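Local coordinates for protein 3,4-dihydroxy-2-butanone 4-phosphate synthase (Candida albicans, PDB 1TKU) that catalyses the conversion of D-ribulose 5-phosphate to formate and 3,4-dihydroxy-2-butanone 4-phosphate, probably with magnesium or manganese as cofactor, at residues A86-C91 against P131-P136; K141-T146 against I193-L198; G18-V23 against L35-E40. All coordinates share one frame; numbering follows the deposited sequence.

Contact 1. Residues A86-C91 against P131-P136; sequences AYTITC and PLRAVP. With 5RP (ribulose-5-phosphate), chain D.
A single beta bridge, Tyr87 with Leu132, fastens the loop 86-91 to strand 129-134, which pairs on its other edge with strand 59-63, beside the sugar-phosphate pocket. Two backbone bonds flank the bridged pair. Arg133 N donates to Ala86 O at 3.0 Å, lying in the carbonyl plane, while Thr88 N reaches Pro131 O at 3.0 Å from a position tilted 28° from the carbonyl plane of Pro131. A water donates to both Pro131 O and Thr88 O, so the proline carbonyl is gripped twice.

Among the side chains, Tyr87 and Leu132 run side by side and point the same way, with Leu132 CD2 set obliquely against the ring, 3.4 Å from Tyr87 CD2. The other branch, Leu132 CD1, turns to the ligand and stands 3.7 Å from O14 of ribulose-5-phosphate. Thr88 splits its two branches: its hydroxyl sits between the backbone N and the carbonyl carbon (chi1 71°), which lays OG1 across the ring of Pro131, 3.2 Å from Pro131 CB. That hydroxyl is held by a bond to Ile89 O of 2.8 Å, made from above the carbonyl plane. The methyl Thr88 CG2 crosses the Arg133 chain at about a right angle and meets Arg133 CG at 3.3 Å. Pro126 of the second subunit packs on Tyr87.

Backbone bonds thus fix the register, and Leu132 divides its methyls between the tyrosine ring and the ligand, an apolar contact beside the polar bonds that Thr85 and Thr146 make to ribulose-5-phosphate.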
loop_
_atom_site.group_PDB
_atom_site.type_symbol
_atom_site.label_atom_id
_atom_site.label_comp_id
_atom_site.label_asym_id
_atom_site.label_seq_id
_atom_site.Cartn_x
_atom_site.Cartn_y
_atom_site.Cartn_z
ATOM N N ALA B 86 -5.878 13.421 -4.547
ATOM C CA ALA B 86 -6.941 13.015 -5.454
ATOM C C ALA B 86 -6.749 11.607 -5.997
ATOM O O ALA B 86 -6.257 11.426 -7.110
ATOM C CB ALA B 86 -7.027 14.004 -6.618
ATOM N N TYR B 87 -7.151 10.609 -5.222
ATOM C CA TYR B 87 -7.029 9.233 -5.671
ATOM C C TYR B 87 -8.048 8.928 -6.760
ATOM O O TYR B 87 -9.173 9.427 -6.730
ATOM C CB TYR B 87 -7.279 8.253 -4.524
ATOM C CG TYR B 87 -6.335 8.363 -3.357
ATOM C CD1 TYR B 87 -6.683 9.092 -2.220
ATOM C CD2 TYR B 87 -5.109 7.701 -3.368
ATOM C CE1 TYR B 87 -5.834 9.155 -1.120
ATOM C CE2 TYR B 87 -4.250 7.759 -2.275
ATOM C CZ TYR B 87 -4.619 8.486 -1.154
ATOM O OH TYR B 87 -3.761 8.556 -0.082
ATOM N N THR B 88 -7.649 8.113 -7.727
ATOM C CA THR B 88 -8.564 7.697 -8.775
ATOM C C THR B 88 -8.866 6.252 -8.398
ATOM O O THR B 88 -8.311 5.734 -7.417
ATOM C CB THR B 88 -7.901 7.698 -10.171
ATOM O OG1 THR B 88 -6.963 6.616 -10.269
ATOM C CG2 THR B 88 -7.179 9.013 -10.420
ATOM N N ILE B 89 -9.759 5.603 -9.135
ATOM C CA ILE B 89 -10.027 4.198 -8.867
ATOM C C ILE B 89 -8.677 3.523 -9.120
ATOM O O ILE B 89 -7.915 3.960 -9.980
ATOM C CB ILE B 89 -11.095 3.630 -9.833
ATOM C CG1 ILE B 89 -12.491 4.137 -9.445
ATOM C CG2 ILE B 89 -11.103 2.106 -9.780
ATOM C CD1 ILE B 89 -12.684 5.630 -9.570
ATOM N N THR B 90 -8.363 2.479 -8.362
ATOM C CA THR B 90 -7.084 1.793 -8.526
ATOM C C THR B 90 -7.058 0.954 -9.802
ATOM O O THR B 90 -8.101 0.717 -10.417
ATOM C CB THR B 90 -6.780 0.901 -7.312
ATOM O OG1 THR B 90 -7.845 -0.037 -7.129
ATOM C CG2 THR B 90 -6.644 1.757 -6.053
ATOM N N CYS B 91 -5.873 0.500 -10.207
ATOM C CA CYS B 91 -5.771 -0.285 -11.435
ATOM C C CYS B 91 -4.516 -1.149 -11.566
ATOM O O CYS B 91 -3.551 -0.998 -10.820
ATOM C CB CYS B 91 -5.831 0.657 -12.645
ATOM S SG CYS B 91 -4.359 1.718 -12.833
ATOM N N PRO B 131 -3.429 5.534 -8.754
ATOM C CA PRO B 131 -3.114 6.720 -9.557
ATOM C C PRO B 131 -3.638 7.964 -8.836
ATOM O O PRO B 131 -4.647 7.900 -8.133
ATOM C CB PRO B 131 -3.860 6.465 -10.872
ATOM C CG PRO B 131 -4.029 4.970 -10.909
ATOM C CD PRO B 131 -4.361 4.653 -9.471
ATOM N N LEU B 132 -2.946 9.087 -9.003
ATOM C CA LEU B 132 -3.356 10.337 -8.374
ATOM C C LEU B 132 -3.507 11.387 -9.463
ATOM O O LEU B 132 -2.772 11.370 -10.446
ATOM C CB LEU B 132 -2.308 10.805 -7.365
ATOM C CG LEU B 132 -1.890 9.798 -6.294
ATOM C CD1 LEU B 132 -0.870 10.454 -5.374
ATOM C CD2 LEU B 132 -3.102 9.326 -5.510
ATOM N N ARG B 133 -4.458 12.297 -9.285
ATOM C CA ARG B 133 -4.686 13.343 -10.273
ATOM C C ARG B 133 -4.082 14.682 -9.861
ATOM O O ARG B 133 -4.584 15.345 -8.954
ATOM C CB ARG B 133 -6.192 13.512 -10.523
ATOM C CG ARG B 133 -6.875 12.268 -11.073
ATOM C CD ARG B 133 -8.342 12.523 -11.410
ATOM N NE ARG B 133 -8.476 13.484 -12.502
ATOM C CZ ARG B 133 -9.624 13.807 -13.087
ATOM N NH1 ARG B 133 -10.757 13.244 -12.691
ATOM N NH2 ARG B 133 -9.640 14.695 -14.070
ATOM N N ALA B 134 -3.000 15.071 -10.532
ATOM C CA ALA B 134 -2.339 16.342 -10.250
ATOM C C ALA B 134 -3.156 17.456 -10.899
ATOM O O ALA B 134 -3.584 17.329 -12.047
ATOM C CB ALA B 134 -0.925 16.337 -10.813
ATOM N N VAL B 135 -3.362 18.543 -10.164
ATOM C CA VAL B 135 -4.141 19.659 -10.681
ATOM C C VAL B 135 -3.412 20.440 -11.765
ATOM O O VAL B 135 -2.179 20.525 -11.773
ATOM C CB VAL B 135 -4.541 20.640 -9.546
ATOM C CG1 VAL B 135 -5.274 19.887 -8.445
ATOM C CG2 VAL B 135 -3.309 21.333 -8.986
ATOM N N PRO B 136 -4.170 21.001 -12.721
ATOM C CA PRO B 136 -3.555 21.780 -13.798
ATOM C C PRO B 136 -2.786 22.933 -13.162
ATOM O O PRO B 136 -3.274 23.557 -12.218
ATOM C CB PRO B 136 -4.761 22.263 -14.601
ATOM C CG PRO B 136 -5.745 21.150 -14.425
ATOM C CD PRO B 136 -5.616 20.834 -12.949
HETATM C C2 5RP D . 2.186 12.096 1.255
HETATM C C3 5RP D . 2.549 11.683 -0.156
HETATM C C5 5RP D . 1.707 10.613 -0.851
HETATM O O13 5RP D . 2.319 10.017 -2.015
HETATM C C6 5RP D . 0.291 11.183 -1.233
HETATM O O14 5RP D . -0.549 10.131 -1.750
HETATM C C7 5RP D . 0.346 12.318 -2.304
HETATM O O8 5RP D . 0.799 13.523 -1.683
HETATM P P9 5RP D . 0.030 14.926 -1.808
HETATM O O12 5RP D . -1.433 14.856 -1.163
HETATM O O11 5RP D . -0.088 15.377 -3.348
HETATM O O10 5RP D . 0.946 15.998 -1.050
HETATM O O4 5RP D . 3.488 12.188 -0.754
HETATM O O1 5RP D . 3.107 13.072 1.787
HETATM O O HOH W 1 -5.709 5.731 -6.405
#

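Contact 2. Residues K141-T146 against I193-L198; sequences KRRGHT and ININQL. With 5RP (ribulose-5-phosphate), chain D.
Arg143 and His145 both meet Ile195, the first residue of helix 195-203, while Arg142, His145 N and Thr146 hold the substrate phosphate. In sequence order, Arg142 comes first. Its CG lies opposite the backbone N (chi1 176°) and the chain is extended, which delivers the guanidinium edge to the phosphate: NH1 donates to ribulose-5-phosphate O12 in a nearly straight bond (177°), and NH2 to O11 at 2.8 Å. Glu147 forms a salt bridge with the same NH2 and so steadies the group.

Arg143, centre of an inverse gamma turn, heads the other way. Its CB lies 4.1 Å from Ile195 CG2, and its guanidinium edge comes up to the amide of Asn196, the two planes 65° apart. Gly144 occupies the N-cap position of helix 145-155, and its CA closely approaches phosphate oxygen O10.

His145 N donates to that O10 at 2.9 Å. On the ring, CD2 is met obliquely by Ile195 CD1 at 3.5 Å, and NE2 is bonded to Asp25; ligand O1 stands over one face, offset toward the rim. His145 is probably also a ligand of one magnesium ion. Thr146 closes the segment with two bonds to O11, from its backbone N and, at 2.6 Å, from OG1.

O11 therefore receives three bonds, from Arg142 NH2, Thr146 N and Thr146 OG1. Arginine charge and the N-terminal amides of a helix would together be expected to stabilise the negative charge of the phosphate, with Ile195 packed against the imidazole from the neighbouring helix.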
loop_
_atom_site.group_PDB
_atom_site.type_symbol
_atom_site.label_atom_id
_atom_site.label_comp_id
_atom_site.label_asym_id
_atom_site.label_seq_id
_atom_site.Cartn_x
_atom_site.Cartn_y
_atom_site.Cartn_z
ATOM N N LYS B 141 -0.252 25.778 -8.457
ATOM C CA LYS B 141 -1.651 25.724 -8.035
ATOM C C LYS B 141 -1.852 24.931 -6.739
ATOM O O LYS B 141 -2.747 25.238 -5.947
ATOM C CB LYS B 141 -2.504 25.107 -9.144
ATOM C CG LYS B 141 -3.998 25.318 -8.973
ATOM C CD LYS B 141 -4.348 26.796 -9.105
ATOM C CE LYS B 141 -5.841 27.033 -8.958
ATOM N NZ LYS B 141 -6.175 28.479 -9.079
ATOM N N ARG B 142 -1.033 23.902 -6.537
ATOM C CA ARG B 142 -1.103 23.070 -5.332
ATOM C C ARG B 142 0.287 22.515 -5.063
ATOM O O ARG B 142 0.850 21.820 -5.904
ATOM C CB ARG B 142 -2.090 21.910 -5.519
ATOM C CG ARG B 142 -2.140 20.929 -4.336
ATOM C CD ARG B 142 -3.282 19.922 -4.489
ATOM N NE ARG B 142 -3.471 19.093 -3.297
ATOM C CZ ARG B 142 -2.770 17.997 -3.012
ATOM N NH1 ARG B 142 -3.020 17.322 -1.897
ATOM N NH2 ARG B 142 -1.835 17.561 -3.845
ATOM N N ARG B 143 0.838 22.824 -3.894
ATOM C CA ARG B 143 2.180 22.357 -3.546
ATOM C C ARG B 143 2.197 20.964 -2.932
ATOM O O ARG B 143 2.814 20.741 -1.891
ATOM C CB ARG B 143 2.852 23.336 -2.581
ATOM C CG ARG B 143 3.074 24.723 -3.152
ATOM C CD ARG B 143 4.084 25.483 -2.318
ATOM N NE ARG B 143 4.259 26.860 -2.769
ATOM C CZ ARG B 143 5.268 27.637 -2.389
ATOM N NH1 ARG B 143 5.355 28.881 -2.837
ATOM N NH2 ARG B 143 6.199 27.162 -1.572
ATOM N N GLY B 144 1.527 20.023 -3.586
ATOM C CA GLY B 144 1.489 18.666 -3.078
ATOM C C GLY B 144 2.564 17.804 -3.709
ATOM O O GLY B 144 3.179 18.193 -4.706
ATOM N N HIS B 145 2.806 16.632 -3.132
ATOM C CA HIS B 145 3.816 15.751 -3.696
ATOM C C HIS B 145 3.318 15.195 -5.023
ATOM O O HIS B 145 4.112 14.781 -5.864
ATOM C CB HIS B 145 4.156 14.621 -2.722
ATOM C CG HIS B 145 4.818 15.095 -1.465
ATOM N ND1 HIS B 145 5.655 14.297 -0.716
ATOM C CD2 HIS B 145 4.772 16.291 -0.831
ATOM C CE1 HIS B 145 6.097 14.980 0.325
ATOM N NE2 HIS B 145 5.575 16.192 0.279
ATOM N N THR B 146 1.999 15.195 -5.209
ATOM C CA THR B 146 1.406 14.717 -6.455
ATOM C C THR B 146 1.854 15.661 -7.566
ATOM O O THR B 146 2.393 15.230 -8.589
ATOM C CB THR B 146 -0.141 14.722 -6.393
ATOM O OG1 THR B 146 -0.588 13.814 -5.379
ATOM C CG2 THR B 146 -0.730 14.292 -7.725
ATOM N N ILE B 193 15.765 17.041 -2.350
ATOM C CA ILE B 193 15.310 18.378 -2.735
ATOM C C ILE B 193 14.027 18.660 -1.966
ATOM O O ILE B 193 13.509 17.781 -1.276
ATOM C CB ILE B 193 14.983 18.492 -4.259
ATOM C CG1 ILE B 193 13.845 17.539 -4.638
ATOM C CG2 ILE B 193 16.226 18.214 -5.090
ATOM C CD1 ILE B 193 14.212 16.073 -4.598
ATOM N N ASN B 194 13.526 19.889 -2.053
ATOM C CA ASN B 194 12.269 20.210 -1.394
ATOM C C ASN B 194 11.381 20.992 -2.359
ATOM O O ASN B 194 11.868 21.621 -3.303
ATOM C CB ASN B 194 12.489 20.962 -0.061
ATOM C CG ASN B 194 13.151 22.315 -0.231
ATOM O OD1 ASN B 194 12.529 23.273 -0.702
ATOM N ND2 ASN B 194 14.420 22.405 0.166
ATOM N N ILE B 195 10.076 20.916 -2.136
ATOM C CA ILE B 195 9.104 21.569 -3.002
ATOM C C ILE B 195 9.264 23.083 -3.138
ATOM O O ILE B 195 9.121 23.621 -4.234
ATOM C CB ILE B 195 7.671 21.212 -2.549
ATOM C CG1 ILE B 195 7.474 19.697 -2.669
ATOM C CG2 ILE B 195 6.642 21.953 -3.400
ATOM C CD1 ILE B 195 6.098 19.200 -2.280
ATOM N N ASN B 196 9.555 23.771 -2.039
ATOM C CA ASN B 196 9.742 25.220 -2.104
ATOM C C ASN B 196 10.875 25.541 -3.064
ATOM O O ASN B 196 10.828 26.515 -3.815
ATOM C CB ASN B 196 10.075 25.780 -0.724
ATOM C CG ASN B 196 8.878 26.408 -0.052
ATOM O OD1 ASN B 196 7.859 25.753 0.168
ATOM N ND2 ASN B 196 8.988 27.692 0.272
ATOM N N GLN B 197 11.897 24.700 -3.021
ATOM C CA GLN B 197 13.071 24.841 -3.864
ATOM C C GLN B 197 12.645 24.699 -5.328
ATOM O O GLN B 197 13.144 25.398 -6.213
ATOM C CB GLN B 197 14.065 23.748 -3.478
ATOM C CG GLN B 197 15.484 23.976 -3.897
ATOM C CD GLN B 197 16.315 22.709 -3.778
ATOM O OE1 GLN B 197 17.474 22.676 -4.185
ATOM N NE2 GLN B 197 15.718 21.658 -3.223
ATOM N N LEU B 198 11.703 23.796 -5.574
ATOM C CA LEU B 198 11.203 23.551 -6.919
ATOM C C LEU B 198 10.302 24.705 -7.380
ATOM O O LEU B 198 10.358 25.121 -8.537
ATOM C CB LEU B 198 10.439 22.222 -6.939
ATOM C CG LEU B 198 10.222 21.464 -8.250
ATOM C CD1 LEU B 198 11.544 21.251 -8.978
ATOM C CD2 LEU B 198 9.581 20.120 -7.932
HETATM C C2 5RP D . 2.186 12.096 1.255
HETATM C C3 5RP D . 2.549 11.683 -0.156
HETATM C C5 5RP D . 1.707 10.613 -0.851
HETATM O O13 5RP D . 2.319 10.017 -2.015
HETATM C C6 5RP D . 0.291 11.183 -1.233
HETATM O O14 5RP D . -0.549 10.131 -1.750
HETATM C C7 5RP D . 0.346 12.318 -2.304
HETATM O O8 5RP D . 0.799 13.523 -1.683
HETATM P P9 5RP D . 0.030 14.926 -1.808
HETATM O O12 5RP D . -1.433 14.856 -1.163
HETATM O O11 5RP D . -0.088 15.377 -3.348
HETATM O O10 5RP D . 0.946 15.998 -1.050
HETATM O O4 5RP D . 3.488 12.188 -0.754
HETATM O O1 5RP D . 3.107 13.072 1.787
#

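Contact 3. Residues G18-V23 against L35-E40; sequences GEFLIV and LIMAAE
Phe20 and Met37 make a Met-aromatic contact at one end of the beta hairpin formed by strands 21-24 and 34-38, the central pair of the mixed four-stranded sheet. Followed outward, Met37 begins with CB, which lies 3.6 Å from Phe20 CD2. Its CG is placed between the backbone N and the carbonyl carbon (chi1 74°), bringing that carbon to 3.5 Å from Phe20 CE2. SD then sits over one face, 3.8 Å from the Phe20 ring centroid and 19° off the ring normal, displaced toward the rim. The chain bends at chi3, and the terminal CE leaves the ring to end 3.6 Å from Gly18 O. The same carbonyl accepts a hydrogen bond from Lys46 NZ. Gly18, with positive phi, is the C-prime residue of the Schellman motif that ends helix 8-16, so the methionine spans from strand partner to helix terminus.

Antiparallel pairing supplies the framework. Leu21 and Ile36 are a hydrogen-bonded pair, with reciprocal bonds from each backbone N to the other's O; Ile22 and Leu35 are the following non-hydrogen-bonded pair. Leu35 CD2 touches both Ile22 CG1 and Phe20 CB, while helix 44-52 covers Phe20 and Leu35 through Leu50. Leu21 and Ile36 share the sheet face opposite to Ile22 and Leu35, and Leu21 meets helix 8-16 at Ala11 and Tyr15.

Beyond the ladder's end, a water takes over: it accepts from Ala38 N and donates to Glu19 O. At the other end, where Ile36 crosses Val23 at about a right angle, Ile36 CD1 stands just 3.3 Å from Val23 CG2, tighter than an ordinary carbon-carbon contact.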
loop_
_atom_site.group_PDB
_atom_site.type_symbol
_atom_site.label_atom_id
_atom_site.label_comp_id
_atom_site.label_asym_id
_atom_site.label_seq_id
_atom_site.Cartn_x
_atom_site.Cartn_y
_atom_site.Cartn_z
ATOM N N GLY B 18 16.722 8.137 -14.373
ATOM C CA GLY B 18 16.068 7.052 -13.660
ATOM C C GLY B 18 16.337 6.905 -12.174
ATOM O O GLY B 18 16.032 5.860 -11.593
ATOM N N GLU B 19 16.900 7.931 -11.548
ATOM C CA GLU B 19 17.174 7.866 -10.117
ATOM C C GLU B 19 15.979 8.388 -9.339
ATOM O O GLU B 19 15.154 9.130 -9.872
ATOM C CB GLU B 19 18.372 8.736 -9.737
ATOM C CG GLU B 19 19.656 8.471 -10.487
ATOM C CD GLU B 19 20.810 9.305 -9.955
ATOM O OE1 GLU B 19 21.728 9.619 -10.738
ATOM O OE2 GLU B 19 20.806 9.640 -8.750
ATOM N N PHE B 20 15.900 7.993 -8.074
ATOM C CA PHE B 20 14.854 8.476 -7.189
ATOM C C PHE B 20 15.388 9.791 -6.650
ATOM O O PHE B 20 16.588 10.071 -6.737
ATOM C CB PHE B 20 14.668 7.573 -5.965
ATOM C CG PHE B 20 13.876 6.330 -6.216
ATOM C CD1 PHE B 20 14.515 5.100 -6.333
ATOM C CD2 PHE B 20 12.487 6.377 -6.272
ATOM C CE1 PHE B 20 13.780 3.933 -6.498
ATOM C CE2 PHE B 20 11.744 5.213 -6.437
ATOM C CZ PHE B 20 12.392 3.990 -6.548
ATOM N N LEU B 21 14.483 10.593 -6.107
ATOM C CA LEU B 21 14.835 11.832 -5.442
ATOM C C LEU B 21 14.063 11.749 -4.138
ATOM O O LEU B 21 12.959 11.206 -4.109
ATOM C CB LEU B 21 14.367 13.065 -6.221
ATOM C CG LEU B 21 15.135 13.484 -7.474
ATOM C CD1 LEU B 21 14.521 14.780 -8.006
ATOM C CD2 LEU B 21 16.613 13.689 -7.152
ATOM N N ILE B 22 14.664 12.225 -3.055
ATOM C CA ILE B 22 13.979 12.258 -1.771
ATOM C C ILE B 22 13.407 13.671 -1.793
ATOM O O ILE B 22 14.141 14.638 -1.998
ATOM C CB ILE B 22 14.966 12.070 -0.598
ATOM C CG1 ILE B 22 15.520 10.641 -0.624
ATOM C CG2 ILE B 22 14.260 12.341 0.734
ATOM C CD1 ILE B 22 16.702 10.409 0.297
ATOM N N VAL B 23 12.096 13.789 -1.616
ATOM C CA VAL B 23 11.440 15.088 -1.683
ATOM C C VAL B 23 10.734 15.505 -0.400
ATOM O O VAL B 23 9.871 14.788 0.105
ATOM C CB VAL B 23 10.413 15.099 -2.840
ATOM C CG1 VAL B 23 9.786 16.474 -2.978
ATOM C CG2 VAL B 23 11.096 14.681 -4.151
ATOM N N LEU B 35 9.951 9.247 -1.540
ATOM C CA LEU B 35 10.820 8.847 -2.638
ATOM C C LEU B 35 9.984 9.104 -3.888
ATOM O O LEU B 35 8.818 8.707 -3.946
ATOM C CB LEU B 35 11.172 7.359 -2.557
ATOM C CG LEU B 35 12.333 6.964 -1.646
ATOM C CD1 LEU B 35 12.503 5.446 -1.659
ATOM C CD2 LEU B 35 13.606 7.645 -2.127
ATOM N N ILE B 36 10.564 9.786 -4.872
ATOM C CA ILE B 36 9.858 10.085 -6.115
ATOM C C ILE B 36 10.756 9.826 -7.324
ATOM O O ILE B 36 11.928 10.194 -7.320
ATOM C CB ILE B 36 9.427 11.579 -6.193
ATOM C CG1 ILE B 36 8.483 11.938 -5.046
ATOM C CG2 ILE B 36 8.726 11.847 -7.521
ATOM C CD1 ILE B 36 9.129 12.009 -3.692
ATOM N N MET B 37 10.209 9.190 -8.356
ATOM C CA MET B 37 10.973 8.961 -9.581
ATOM C C MET B 37 10.024 8.928 -10.773
ATOM O O MET B 37 8.799 8.885 -10.603
ATOM C CB MET B 37 11.805 7.666 -9.513
ATOM C CG MET B 37 11.041 6.353 -9.648
ATOM S SD MET B 37 12.169 4.971 -10.068
ATOM C CE MET B 37 12.487 5.341 -11.809
ATOM N N ALA B 38 10.583 8.966 -11.978
ATOM C CA ALA B 38 9.766 8.962 -13.189
ATOM C C ALA B 38 8.995 7.658 -13.351
ATOM O O ALA B 38 9.562 6.573 -13.240
ATOM C CB ALA B 38 10.646 9.207 -14.408
ATOM N N ALA B 39 7.699 7.766 -13.616
ATOM C CA ALA B 39 6.865 6.584 -13.779
ATOM C C ALA B 39 7.348 5.677 -14.910
ATOM O O ALA B 39 7.369 4.457 -14.764
ATOM C CB ALA B 39 5.411 6.998 -14.024
ATOM N N GLU B 40 7.744 6.269 -16.036
ATOM C CA GLU B 40 8.189 5.476 -17.179
ATOM C C GLU B 40 9.530 4.774 -16.996
ATOM O O GLU B 40 9.878 3.894 -17.784
ATOM C CB GLU B 40 8.248 6.350 -18.436
ATOM C CG GLU B 40 9.242 7.495 -18.344
ATOM C CD GLU B 40 9.058 8.513 -19.447
ATOM O OE1 GLU B 40 9.553 8.286 -20.575
ATOM O OE2 GLU B 40 8.403 9.541 -19.179
HETATM O O HOH W 2 13.472 8.999 -12.175
#

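How the contacts relate
Along the chain the contacts follow in series: contact 3, then contact 1, then contact 2. Contacts 2 and 3 have centres about 14 Å apart and share the mixed sheet, in which strands 191-194 and 21-24 are parallel neighbours; Ile193 N probably bonds to Ile22 O. Contacts 1 and 2, about 17 Å apart between centres, are joined by strand 129-134 and the helix 145-155 that follows it, and both touch ribulose-5-phosphate. Contacts 1 and 3 do not meet, their nearest atoms about 9 Å apart. Contact 2 is thus the one that touches both others, connecting the strand 129-134 side of the substrate pocket to the four-stranded sheet.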